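Local coordinates for protein 2',5'-phosphodiesterase 12 (Homo sapiens, PDB 4Z2B) that belongs to the metal-dependent endonuclease/exonuclease/phosphatase superfamily and carries an additional N-terminal domain of the E-set clan, at residues P16-A21 with R177-Q182; N147-T152 with L195-R200; S279-S284 with C297-H302. All coordinates share one frame; numbering follows the deposited sequence.

In the fold
All three contacts are largely buried, but they lie at different depths of the architecture. Contact 1 joins the N-terminal domain to helix 174-187 through one asparagine, a bridging water and a methionine methyl. Contacts 2 and 3 both lie within the endonuclease/exonuclease/phosphatase domain, and contact 2 sits nearest the chain's centre. Contact 2 relies on carboxylates that collect N-H groups from a turn and the start of helix 151-154, with Glu197 at the ligand pocket, whereas contact 3 is regular antiparallel strand pairing. Arg177 of helix 174-187 donates to the carbonyls of Ile148 and Leu149, linking contacts 1 and 2. Contacts 2 and 3 meet where the Asn300 amide bonds to Gln196 and Leu195.

Contact 1: P16-A21 with R177-Q182; sequences PRYIMA and RQNLIQ
Asn179 reaches out from helix 174-187 to the backbone around Tyr18 and Met20, and its amide does most of the polar work. ND2 donates to Tyr18 O at 3.3 Å along a nearly straight N-H path. The nitrogen stands above the carbonyl plane rather than on a lone pair, while the oxygen lies almost in the plane of the amide. ND2 also donates to Asp175 O, one turn back in the helix, and these two acceptors help fix the rotation of the group. CB already faces segment 16-21, and a chi1 of -100°, well off a staggered value, sets the amide against Tyr18 O.

Beside it, the Tyr18 ring presents an edge: CD2 comes to 3.1 Å from Asn179 ND2, with ring and amide planes 80° apart. Segment 16-21 belongs to the N-terminal domain of the E-set clan, where Ile19 and Ala21 bond to Glu117 of strand 116-117. The helix is part of the endonuclease/exonuclease/phosphatase domain, making this an interdomain contact.

The other end of the amide works through water. Met20 N donates at 2.9 Å to a water that in turn lies 2.7 Å from Asn179 OD1, apparently donating to it. Asparagine suits the place because one short side chain offers both a donor and an acceptor. Met20 supplies the apolar part. Its chain bends at chi3 (-59°), bringing the methyl CE 3.6 Å from Asn179 CB. The same CE lies 3.6 Å from Leu180 CD1, a flexible thioether thus fitting the side of the helix, with Tyr176 also touching Met20.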
loop_
_atom_site.group_PDB
_atom_site.type_symbol
_atom_site.label_atom_id
_atom_site.label_comp_id
_atom_site.label_asym_id
_atom_site.label_seq_id
_atom_site.Cartn_x
_atom_site.Cartn_y
_atom_site.Cartn_z
ATOM N N PRO A 16 -4.218 10.647 15.578
ATOM C CA PRO A 16 -3.552 11.314 14.450
ATOM C C PRO A 16 -3.288 12.794 14.688
ATOM O O PRO A 16 -4.024 13.465 15.412
ATOM C CB PRO A 16 -4.555 11.158 13.286
ATOM C CG PRO A 16 -5.489 10.155 13.707
ATOM C CD PRO A 16 -5.549 10.136 15.187
ATOM N N ARG A 17 -2.237 13.291 14.023
ATOM C CA ARG A 17 -1.776 14.667 14.045
ATOM C C ARG A 17 -2.778 15.591 13.284
ATOM O O ARG A 17 -2.862 16.795 13.545
ATOM C CB ARG A 17 -0.367 14.688 13.365
ATOM C CG ARG A 17 0.322 16.029 13.366
ATOM C CD ARG A 17 1.654 16.002 12.644
ATOM N NE ARG A 17 2.156 17.368 12.502
ATOM C CZ ARG A 17 3.394 17.695 12.148
ATOM N NH1 ARG A 17 3.743 18.969 12.044
ATOM N NH2 ARG A 17 4.294 16.749 11.904
ATOM N N TYR A 18 -3.503 15.004 12.331
ATOM C CA TYR A 18 -4.408 15.716 11.441
ATOM C C TYR A 18 -5.695 14.932 11.238
ATOM O O TYR A 18 -5.652 13.719 11.004
ATOM C CB TYR A 18 -3.689 15.941 10.106
ATOM C CG TYR A 18 -4.498 16.741 9.113
ATOM C CD1 TYR A 18 -4.657 18.118 9.262
ATOM C CD2 TYR A 18 -5.041 16.141 7.984
ATOM C CE1 TYR A 18 -5.379 18.867 8.333
ATOM C CE2 TYR A 18 -5.751 16.883 7.042
ATOM C CZ TYR A 18 -5.937 18.241 7.233
ATOM O OH TYR A 18 -6.646 18.976 6.316
ATOM N N ILE A 19 -6.835 15.631 11.337
ATOM C CA ILE A 19 -8.164 15.036 11.235
ATOM C C ILE A 19 -9.017 15.861 10.264
ATOM O O ILE A 19 -9.005 17.092 10.317
ATOM C CB ILE A 19 -8.796 14.960 12.649
ATOM C CG1 ILE A 19 -8.027 13.953 13.553
ATOM C CG2 ILE A 19 -10.294 14.585 12.577
ATOM C CD1 ILE A 19 -8.394 14.064 15.111
ATOM N N MET A 20 -9.739 15.165 9.365
ATOM C CA MET A 20 -10.610 15.765 8.361
ATOM C C MET A 20 -11.976 15.154 8.362
ATOM O O MET A 20 -12.110 13.922 8.413
ATOM C CB MET A 20 -10.025 15.562 6.947
ATOM C CG MET A 20 -9.106 16.630 6.536
ATOM S SD MET A 20 -8.740 16.664 4.751
ATOM C CE MET A 20 -8.018 15.014 4.467
ATOM N N ALA A 21 -12.999 16.002 8.205
ATOM C CA ALA A 21 -14.374 15.558 8.071
ATOM C C ALA A 21 -14.496 14.572 6.866
ATOM O O ALA A 21 -13.972 14.859 5.774
ATOM C CB ALA A 21 -15.292 16.761 7.888
ATOM N N ARG A 177 -2.378 13.560 2.558
ATOM C CA ARG A 177 -2.352 12.359 1.715
ATOM C C ARG A 177 -2.572 11.094 2.505
ATOM O O ARG A 177 -3.260 10.214 2.008
ATOM C CB ARG A 177 -1.056 12.255 0.911
ATOM C CG ARG A 177 -0.915 13.397 -0.090
ATOM C CD ARG A 177 0.108 13.110 -1.193
ATOM N NE ARG A 177 1.439 12.828 -0.645
ATOM C CZ ARG A 177 2.045 11.647 -0.699
ATOM N NH1 ARG A 177 3.250 11.489 -0.165
ATOM N NH2 ARG A 177 1.448 10.612 -1.281
ATOM N N GLN A 178 -2.034 10.996 3.737
ATOM C CA GLN A 178 -2.238 9.804 4.569
ATOM C C GLN A 178 -3.694 9.642 4.962
ATOM O O GLN A 178 -4.186 8.514 4.972
ATOM C CB GLN A 178 -1.349 9.822 5.830
ATOM C CG GLN A 178 0.075 9.352 5.549
ATOM C CD GLN A 178 0.205 8.255 4.512
ATOM O OE1 GLN A 178 0.802 8.471 3.447
ATOM N NE2 GLN A 178 -0.308 7.050 4.797
ATOM N N ASN A 179 -4.412 10.751 5.230
ATOM C CA ASN A 179 -5.852 10.657 5.507
ATOM C C ASN A 179 -6.574 10.054 4.311
ATOM O O ASN A 179 -7.433 9.183 4.473
ATOM C CB ASN A 179 -6.452 12.025 5.789
ATOM C CG ASN A 179 -6.660 12.335 7.234
ATOM O OD1 ASN A 179 -7.637 11.930 7.844
ATOM N ND2 ASN A 179 -5.782 13.128 7.787
ATOM N N LEU A 180 -6.257 10.557 3.116
ATOM C CA LEU A 180 -6.868 10.063 1.872
ATOM C C LEU A 180 -6.514 8.600 1.627
ATOM O O LEU A 180 -7.402 7.816 1.304
ATOM C CB LEU A 180 -6.437 10.931 0.676
ATOM C CG LEU A 180 -7.430 12.036 0.283
ATOM C CD1 LEU A 180 -7.539 13.116 1.387
ATOM C CD2 LEU A 180 -6.971 12.740 -1.027
ATOM N N ILE A 181 -5.240 8.230 1.813
ATOM C CA ILE A 181 -4.766 6.850 1.595
ATOM C C ILE A 181 -5.440 5.912 2.608
ATOM O O ILE A 181 -5.865 4.816 2.237
ATOM C CB ILE A 181 -3.212 6.753 1.612
ATOM C CG1 ILE A 181 -2.608 7.404 0.332
ATOM C CG2 ILE A 181 -2.743 5.270 1.707
ATOM C CD1 ILE A 181 -1.178 7.965 0.557
ATOM N N GLN A 182 -5.560 6.341 3.885
ATOM C CA GLN A 182 -6.225 5.521 4.902
ATOM C C GLN A 182 -7.667 5.269 4.494
ATOM O O GLN A 182 -8.117 4.137 4.532
ATOM C CB GLN A 182 -6.185 6.203 6.287
ATOM C CG GLN A 182 -4.803 6.093 6.995
ATOM C CD GLN A 182 -4.879 6.796 8.325
ATOM O OE1 GLN A 182 -5.785 7.588 8.579
ATOM N NE2 GLN A 182 -4.008 6.430 9.242
HETATM O O HOH W 1 -7.262 11.258 11.062
HETATM O O HOH W 2 -9.629 12.238 9.687
#

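Contact 2: N147-T152 with L195-R200; sequences NILADT and LQEVDR. With 4LC (3-(6-{[(2S,3S)-3-(hydroxymethyl)-2-phenylmorpholin-4-yl]carbonyl}-1-methyl-1H-benzimidazol-2-yl)-1H-indole-6-carbonitrile), chain F.
Glu197 meets Asn147 and Ala150 from an uncommon backbone position: it has left-handed torsions (phi 60°, psi 45°) in a G1 beta bulge, where it and Val198 both face Gly227. Its carboxylate is divided among several partners. OE1 accepts from Ala150 N at 2.9 Å through the anti lone pair. OE2 is met from above the carboxylate plane by Asn147 ND2 at 3.0 Å, and it also takes the hydroxyl O34 of the bound 4LC at 2.6 Å.

Asn147 is itself firmly placed. With CG anti to the backbone N (chi1 -180°), OD1 receives Leu149 N, two residues further on, at 3.0 Å, an Asx turn, and ND2 is left to serve Glu197 and Asp342. A short amide with both donor and acceptor fits this bend where the strand ends.

Further along, the two oxygens of Asp199 receive the first N-H groups of helix 151-154. OD1 takes Asp151 N at 2.8 Å through its syn lone pair, and OD2 takes Thr152 N at 3.0 Å, also on the syn side. A negative charge here would probably be favoured by the helix dipole. Between the backbones, Ile148 N donates to Gln196 O, and the Ile148 methyl CD1 packs 3.8 Å from Val198 CG2, facing helix 200-213.

Strands 140-147 and 192-198 run parallel and finish together here. With the Glu197 side chain about 3 Å from the bound magnesium ion, the asparagine and glutamate at adjacent strand ends are consistent with the metal site of the endonuclease/exonuclease/phosphatase fold.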
loop_
_atom_site.group_PDB
_atom_site.type_symbol
_atom_site.label_atom_id
_atom_site.label_comp_id
_atom_site.label_asym_id
_atom_site.label_seq_id
_atom_site.Cartn_x
_atom_site.Cartn_y
_atom_site.Cartn_z
ATOM N N ASN A 147 1.177 2.253 -5.760
ATOM C CA ASN A 147 2.342 3.085 -5.481
ATOM C C ASN A 147 1.751 4.311 -4.804
ATOM O O ASN A 147 1.032 5.069 -5.457
ATOM C CB ASN A 147 3.108 3.426 -6.755
ATOM C CG ASN A 147 4.320 4.282 -6.447
ATOM O OD1 ASN A 147 4.299 5.140 -5.543
ATOM N ND2 ASN A 147 5.379 4.103 -7.214
ATOM N N ILE A 148 1.951 4.451 -3.484
ATOM C CA ILE A 148 1.296 5.506 -2.700
ATOM C C ILE A 148 2.064 6.846 -2.644
ATOM O O ILE A 148 1.611 7.734 -1.920
ATOM C CB ILE A 148 0.969 5.020 -1.257
ATOM C CG1 ILE A 148 2.227 4.649 -0.439
ATOM C CG2 ILE A 148 -0.038 3.861 -1.312
ATOM C CD1 ILE A 148 1.962 4.461 1.094
ATOM N N LEU A 149 3.177 6.976 -3.391
ATOM C CA LEU A 149 4.020 8.186 -3.506
ATOM C C LEU A 149 4.653 8.513 -2.150
ATOM O O LEU A 149 3.994 8.999 -1.222
ATOM C CB LEU A 149 3.205 9.369 -4.095
ATOM C CG LEU A 149 3.812 10.779 -4.072
ATOM C CD1 LEU A 149 5.150 10.837 -4.801
ATOM C CD2 LEU A 149 2.807 11.809 -4.644
ATOM N N ALA A 150 5.936 8.221 -2.033
ATOM C CA ALA A 150 6.630 8.427 -0.761
ATOM C C ALA A 150 6.794 9.889 -0.455
ATOM O O ALA A 150 7.127 10.693 -1.335
ATOM C CB ALA A 150 7.987 7.739 -0.772
ATOM N N ASP A 151 6.592 10.232 0.815
ATOM C CA ASP A 151 6.804 11.583 1.331
ATOM C C ASP A 151 8.268 12.014 1.135
ATOM O O ASP A 151 8.516 13.190 0.892
ATOM C CB ASP A 151 6.432 11.652 2.829
ATOM C CG ASP A 151 6.643 13.032 3.432
ATOM O OD1 ASP A 151 6.013 13.976 2.962
ATOM O OD2 ASP A 151 7.493 13.164 4.323
ATOM N N THR A 152 9.237 11.064 1.222
ATOM C CA THR A 152 10.655 11.416 1.034
ATOM C C THR A 152 10.860 12.041 -0.371
ATOM O O THR A 152 11.635 12.991 -0.520
ATOM C CB THR A 152 11.587 10.215 1.319
ATOM O OG1 THR A 152 12.934 10.689 1.243
ATOM C CG2 THR A 152 11.399 9.055 0.334
ATOM N N LEU A 195 1.783 -2.551 -1.599
ATOM C CA LEU A 195 2.073 -1.123 -1.745
ATOM C C LEU A 195 3.524 -0.838 -2.062
ATOM O O LEU A 195 4.413 -1.538 -1.585
ATOM C CB LEU A 195 1.698 -0.409 -0.426
ATOM C CG LEU A 195 0.262 -0.581 0.087
ATOM C CD1 LEU A 195 0.085 0.108 1.444
ATOM C CD2 LEU A 195 -0.776 -0.020 -0.907
ATOM N N GLN A 196 3.782 0.222 -2.840
ATOM C CA GLN A 196 5.165 0.624 -3.125
ATOM C C GLN A 196 5.309 2.057 -2.622
ATOM O O GLN A 196 4.286 2.725 -2.459
ATOM C CB GLN A 196 5.469 0.529 -4.634
ATOM C CG GLN A 196 5.177 -0.846 -5.262
ATOM C CD GLN A 196 3.739 -1.020 -5.689
ATOM O OE1 GLN A 196 3.064 -0.070 -6.125
ATOM N NE2 GLN A 196 3.220 -2.235 -5.515
ATOM N N GLU A 197 6.557 2.540 -2.424
ATOM C CA GLU A 197 6.909 3.904 -1.964
ATOM C C GLU A 197 6.307 4.180 -0.599
ATOM O O GLU A 197 5.718 5.246 -0.344
ATOM C CB GLU A 197 6.511 4.981 -2.993
ATOM C CG GLU A 197 7.366 4.938 -4.252
ATOM C CD GLU A 197 7.300 6.180 -5.119
ATOM O OE1 GLU A 197 7.001 7.275 -4.594
ATOM O OE2 GLU A 197 7.529 6.048 -6.340
ATOM N N VAL A 198 6.451 3.189 0.279
ATOM C CA VAL A 198 5.964 3.264 1.640
ATOM C C VAL A 198 7.112 3.803 2.506
ATOM O O VAL A 198 8.127 3.120 2.659
ATOM C CB VAL A 198 5.412 1.892 2.150
ATOM C CG1 VAL A 198 4.951 1.986 3.601
ATOM C CG2 VAL A 198 4.270 1.384 1.254
ATOM N N ASP A 199 6.970 5.032 3.052
ATOM C CA ASP A 199 7.973 5.555 3.995
ATOM C C ASP A 199 7.897 4.736 5.288
ATOM O O ASP A 199 6.816 4.263 5.627
ATOM C CB ASP A 199 7.745 7.044 4.320
ATOM C CG ASP A 199 7.640 7.952 3.119
ATOM O OD1 ASP A 199 6.518 8.130 2.611
ATOM O OD2 ASP A 199 8.659 8.501 2.711
ATOM N N ARG A 200 9.035 4.546 6.012
ATOM C CA ARG A 200 9.017 3.788 7.275
ATOM C C ARG A 200 7.939 4.297 8.229
ATOM O O ARG A 200 7.177 3.492 8.771
ATOM C CB ARG A 200 10.378 3.879 8.004
ATOM C CG ARG A 200 11.505 3.059 7.390
ATOM C CD ARG A 200 12.723 2.979 8.330
ATOM N NE ARG A 200 13.774 2.132 7.758
ATOM C CZ ARG A 200 13.776 0.800 7.785
ATOM N NH1 ARG A 200 12.795 0.138 8.390
ATOM N NH2 ARG A 200 14.763 0.122 7.216
HETATM C C13 4LC F . 9.815 9.779 -11.271
HETATM C C17 4LC F . 9.710 9.706 -9.778
HETATM C C20 4LC F . 11.883 8.534 -9.770
HETATM C C01 4LC F . 8.046 6.767 -14.165
HETATM N N05 4LC F . 8.832 7.983 -14.408
HETATM C C06 4LC F . 9.302 8.501 -15.586
HETATM N N07 4LC F . 9.891 9.674 -15.437
HETATM C C08 4LC F . 9.932 9.873 -14.057
HETATM C C09 4LC F . 10.514 10.899 -13.309
HETATM C C11 4LC F . 10.420 10.859 -11.925
HETATM C C14 4LC F . 9.238 8.749 -12.018
HETATM C C16 4LC F . 9.301 8.823 -13.402
HETATM O O18 4LC F . 8.726 10.152 -9.219
HETATM N N19 4LC F . 10.722 9.120 -9.085
HETATM C C23 4LC F . 13.157 9.017 -9.119
HETATM O O26 4LC F . 13.166 8.687 -7.715
HETATM C C27 4LC F . 12.062 9.263 -7.002
HETATM C C29 4LC F . 10.714 8.873 -7.625
HETATM C C31 4LC F . 10.320 7.432 -7.297
HETATM O O34 4LC F . 9.188 7.015 -8.051
HETATM C C36 4LC F . 12.302 10.752 -6.781
HETATM C C37 4LC F . 13.478 11.180 -6.176
HETATM C C39 4LC F . 13.698 12.528 -5.919
HETATM C C41 4LC F . 12.751 13.468 -6.275
HETATM C C43 4LC F . 11.566 13.060 -6.858
HETATM C C45 4LC F . 11.345 11.710 -7.123
HETATM C C47 4LC F . 8.924 8.014 -16.918
HETATM C C48 4LC F . 8.490 8.777 -17.976
HETATM N N50 4LC F . 8.245 7.980 -19.062
HETATM C C52 4LC F . 8.390 6.662 -18.697
HETATM C C53 4LC F . 8.185 5.495 -19.430
HETATM C C55 4LC F . 8.477 4.272 -18.828
HETATM C C56 4LC F . 8.969 4.219 -17.522
HETATM C C58 4LC F . 9.185 5.395 -16.803
HETATM C C60 4LC F . 8.893 6.635 -17.375
HETATM C C61 4LC F . 8.198 3.051 -19.536
HETATM N N62 4LC F . 7.965 2.077 -20.068
#

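Contact 3: S279-S284 with C297-H302; sequences SVLQVS and CVANTH. With EDO (1,2-ethanediol), chain C.
Ser279-Ser284 and Cys297-His302 pair as the two arms of an antiparallel beta hairpin within a mixed sheet of the endonuclease/exonuclease/phosphatase domain. Backbone bonds run both ways at the hydrogen-bonded pairs Gln282-Asn300 and Ser284-Val298; Gln282 N, for instance, donates to Asn300 O at 2.9 Å.

Among side-chain bonds, Gln282 and Asn300 lie alongside each other. Both carry their next carbon anti to the backbone N (chi1 -176° and -180°), and their amide planes differ by 30°. Asn300 ND2 donates to Gln282 OE1 at 3.1 Å. Amides suit this buried face because each has further partners: Gln282 OE1 bonds with Thr230, and Asn300 with Gln196 and Leu195.

Apolar contacts fill the other face, where Val283 CG1 touches Cys297 SG at 3.7 Å and Leu281 CD1 reaches Ala299 CB at 4.1 Å. Phe339 of strand 337-342 touches Leu281, Ala299 and Thr301.

Toward the open end, hydroxyls take over from strand N-H groups. Thr301 OG1 donates to Val280 O at 2.8 Å and Ser279 OG to His302 O at 2.7 Å. A bound 1,2-ethanediol places its C1 over the centre of the His302 ring, 3.4 Å above the plane.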
loop_
_atom_site.group_PDB
_atom_site.type_symbol
_atom_site.label_atom_id
_atom_site.label_comp_id
_atom_site.label_asym_id
_atom_site.label_seq_id
_atom_site.Cartn_x
_atom_site.Cartn_y
_atom_site.Cartn_z
ATOM N N SER A 279 16.536 -1.725 -6.324
ATOM C CA SER A 279 15.192 -2.333 -6.257
ATOM C C SER A 279 15.202 -3.684 -5.551
ATOM O O SER A 279 16.165 -4.464 -5.649
ATOM C CB SER A 279 14.550 -2.482 -7.629
ATOM O OG SER A 279 14.057 -1.224 -8.070
ATOM N N VAL A 280 14.115 -3.925 -4.818
ATOM C CA VAL A 280 13.904 -5.122 -4.014
ATOM C C VAL A 280 12.628 -5.814 -4.449
ATOM O O VAL A 280 11.794 -5.259 -5.173
ATOM C CB VAL A 280 13.898 -4.809 -2.505
ATOM C CG1 VAL A 280 15.257 -4.283 -2.063
ATOM C CG2 VAL A 280 12.791 -3.805 -2.145
ATOM N N LEU A 281 12.521 -7.055 -4.035
ATOM C CA LEU A 281 11.379 -7.910 -4.276
ATOM C C LEU A 281 10.895 -8.439 -2.955
ATOM O O LEU A 281 11.637 -9.112 -2.238
ATOM C CB LEU A 281 11.744 -9.060 -5.230
ATOM C CG LEU A 281 10.637 -10.099 -5.546
ATOM C CD1 LEU A 281 9.488 -9.476 -6.390
ATOM C CD2 LEU A 281 11.229 -11.313 -6.289
ATOM N N GLN A 282 9.637 -8.152 -2.649
ATOM C CA GLN A 282 8.989 -8.655 -1.451
ATOM C C GLN A 282 8.189 -9.915 -1.822
ATOM O O GLN A 282 7.376 -9.892 -2.770
ATOM C CB GLN A 282 8.089 -7.558 -0.871
ATOM C CG GLN A 282 7.425 -7.923 0.439
ATOM C CD GLN A 282 6.685 -6.715 0.957
ATOM O OE1 GLN A 282 5.860 -6.147 0.261
ATOM N NE2 GLN A 282 6.967 -6.315 2.182
ATOM N N VAL A 283 8.457 -11.026 -1.121
ATOM C CA VAL A 283 7.757 -12.295 -1.389
ATOM C C VAL A 283 7.173 -12.836 -0.075
ATOM O O VAL A 283 7.911 -13.055 0.888
ATOM C CB VAL A 283 8.675 -13.345 -2.075
ATOM C CG1 VAL A 283 7.898 -14.622 -2.389
ATOM C CG2 VAL A 283 9.309 -12.780 -3.350
ATOM N N SER A 284 5.862 -13.054 -0.052
ATOM C CA SER A 284 5.176 -13.565 1.144
ATOM C C SER A 284 4.336 -14.748 0.758
ATOM O O SER A 284 3.542 -14.656 -0.181
ATOM C CB SER A 284 4.314 -12.471 1.787
ATOM O OG SER A 284 5.077 -11.294 2.028
ATOM N N CYS A 297 1.607 -17.516 -3.303
ATOM C CA CYS A 297 2.873 -16.790 -3.295
ATOM C C CYS A 297 2.609 -15.356 -3.765
ATOM O O CYS A 297 2.361 -15.135 -4.957
ATOM C CB CYS A 297 3.886 -17.495 -4.193
ATOM S SG CYS A 297 5.484 -16.652 -4.285
ATOM N N VAL A 298 2.648 -14.387 -2.831
ATOM C CA VAL A 298 2.343 -12.979 -3.130
ATOM C C VAL A 298 3.641 -12.195 -3.269
ATOM O O VAL A 298 4.376 -11.991 -2.289
ATOM C CB VAL A 298 1.381 -12.323 -2.081
ATOM C CG1 VAL A 298 1.149 -10.852 -2.408
ATOM C CG2 VAL A 298 0.044 -13.055 -2.027
ATOM N N ALA A 299 3.919 -11.759 -4.494
ATOM C CA ALA A 299 5.148 -10.985 -4.722
ATOM C C ALA A 299 4.812 -9.546 -4.983
ATOM O O ALA A 299 3.745 -9.225 -5.525
ATOM C CB ALA A 299 5.939 -11.562 -5.884
ATOM N N ASN A 300 5.734 -8.664 -4.618
ATOM C CA ASN A 300 5.508 -7.222 -4.742
ATOM C C ASN A 300 6.801 -6.564 -5.098
ATOM O O ASN A 300 7.834 -6.947 -4.544
ATOM C CB ASN A 300 4.966 -6.677 -3.405
ATOM C CG ASN A 300 4.674 -5.197 -3.387
ATOM O OD1 ASN A 300 4.381 -4.594 -4.413
ATOM N ND2 ASN A 300 4.652 -4.612 -2.189
ATOM N N THR A 301 6.792 -5.649 -6.089
ATOM C CA THR A 301 8.057 -4.981 -6.450
ATOM C C THR A 301 7.808 -3.548 -6.920
ATOM O O THR A 301 6.666 -3.130 -7.142
ATOM C CB THR A 301 8.850 -5.815 -7.503
ATOM O OG1 THR A 301 10.218 -5.415 -7.487
ATOM C CG2 THR A 301 8.297 -5.672 -8.931
ATOM N N HIS A 302 8.913 -2.824 -7.118
ATOM C CA HIS A 302 8.992 -1.476 -7.658
ATOM C C HIS A 302 10.256 -1.433 -8.484
ATOM O O HIS A 302 11.366 -1.407 -7.931
ATOM C CB HIS A 302 8.969 -0.427 -6.530
ATOM C CG HIS A 302 8.917 0.998 -7.016
ATOM N ND1 HIS A 302 9.133 2.054 -6.146
ATOM C CD2 HIS A 302 8.678 1.502 -8.256
ATOM C CE1 HIS A 302 9.010 3.156 -6.873
ATOM N NE2 HIS A 302 8.797 2.872 -8.156
HETATM C C1 EDO C . 12.177 2.251 -8.176
HETATM O O1 EDO C . 13.127 1.794 -7.257
HETATM C C2 EDO C . 12.677 3.572 -8.762
HETATM O O2 EDO C . 13.913 3.315 -9.368
HETATM O O HOH W 3 11.935 -2.236 -5.241
HETATM O O HOH W 4 4.594 -9.933 -0.300
#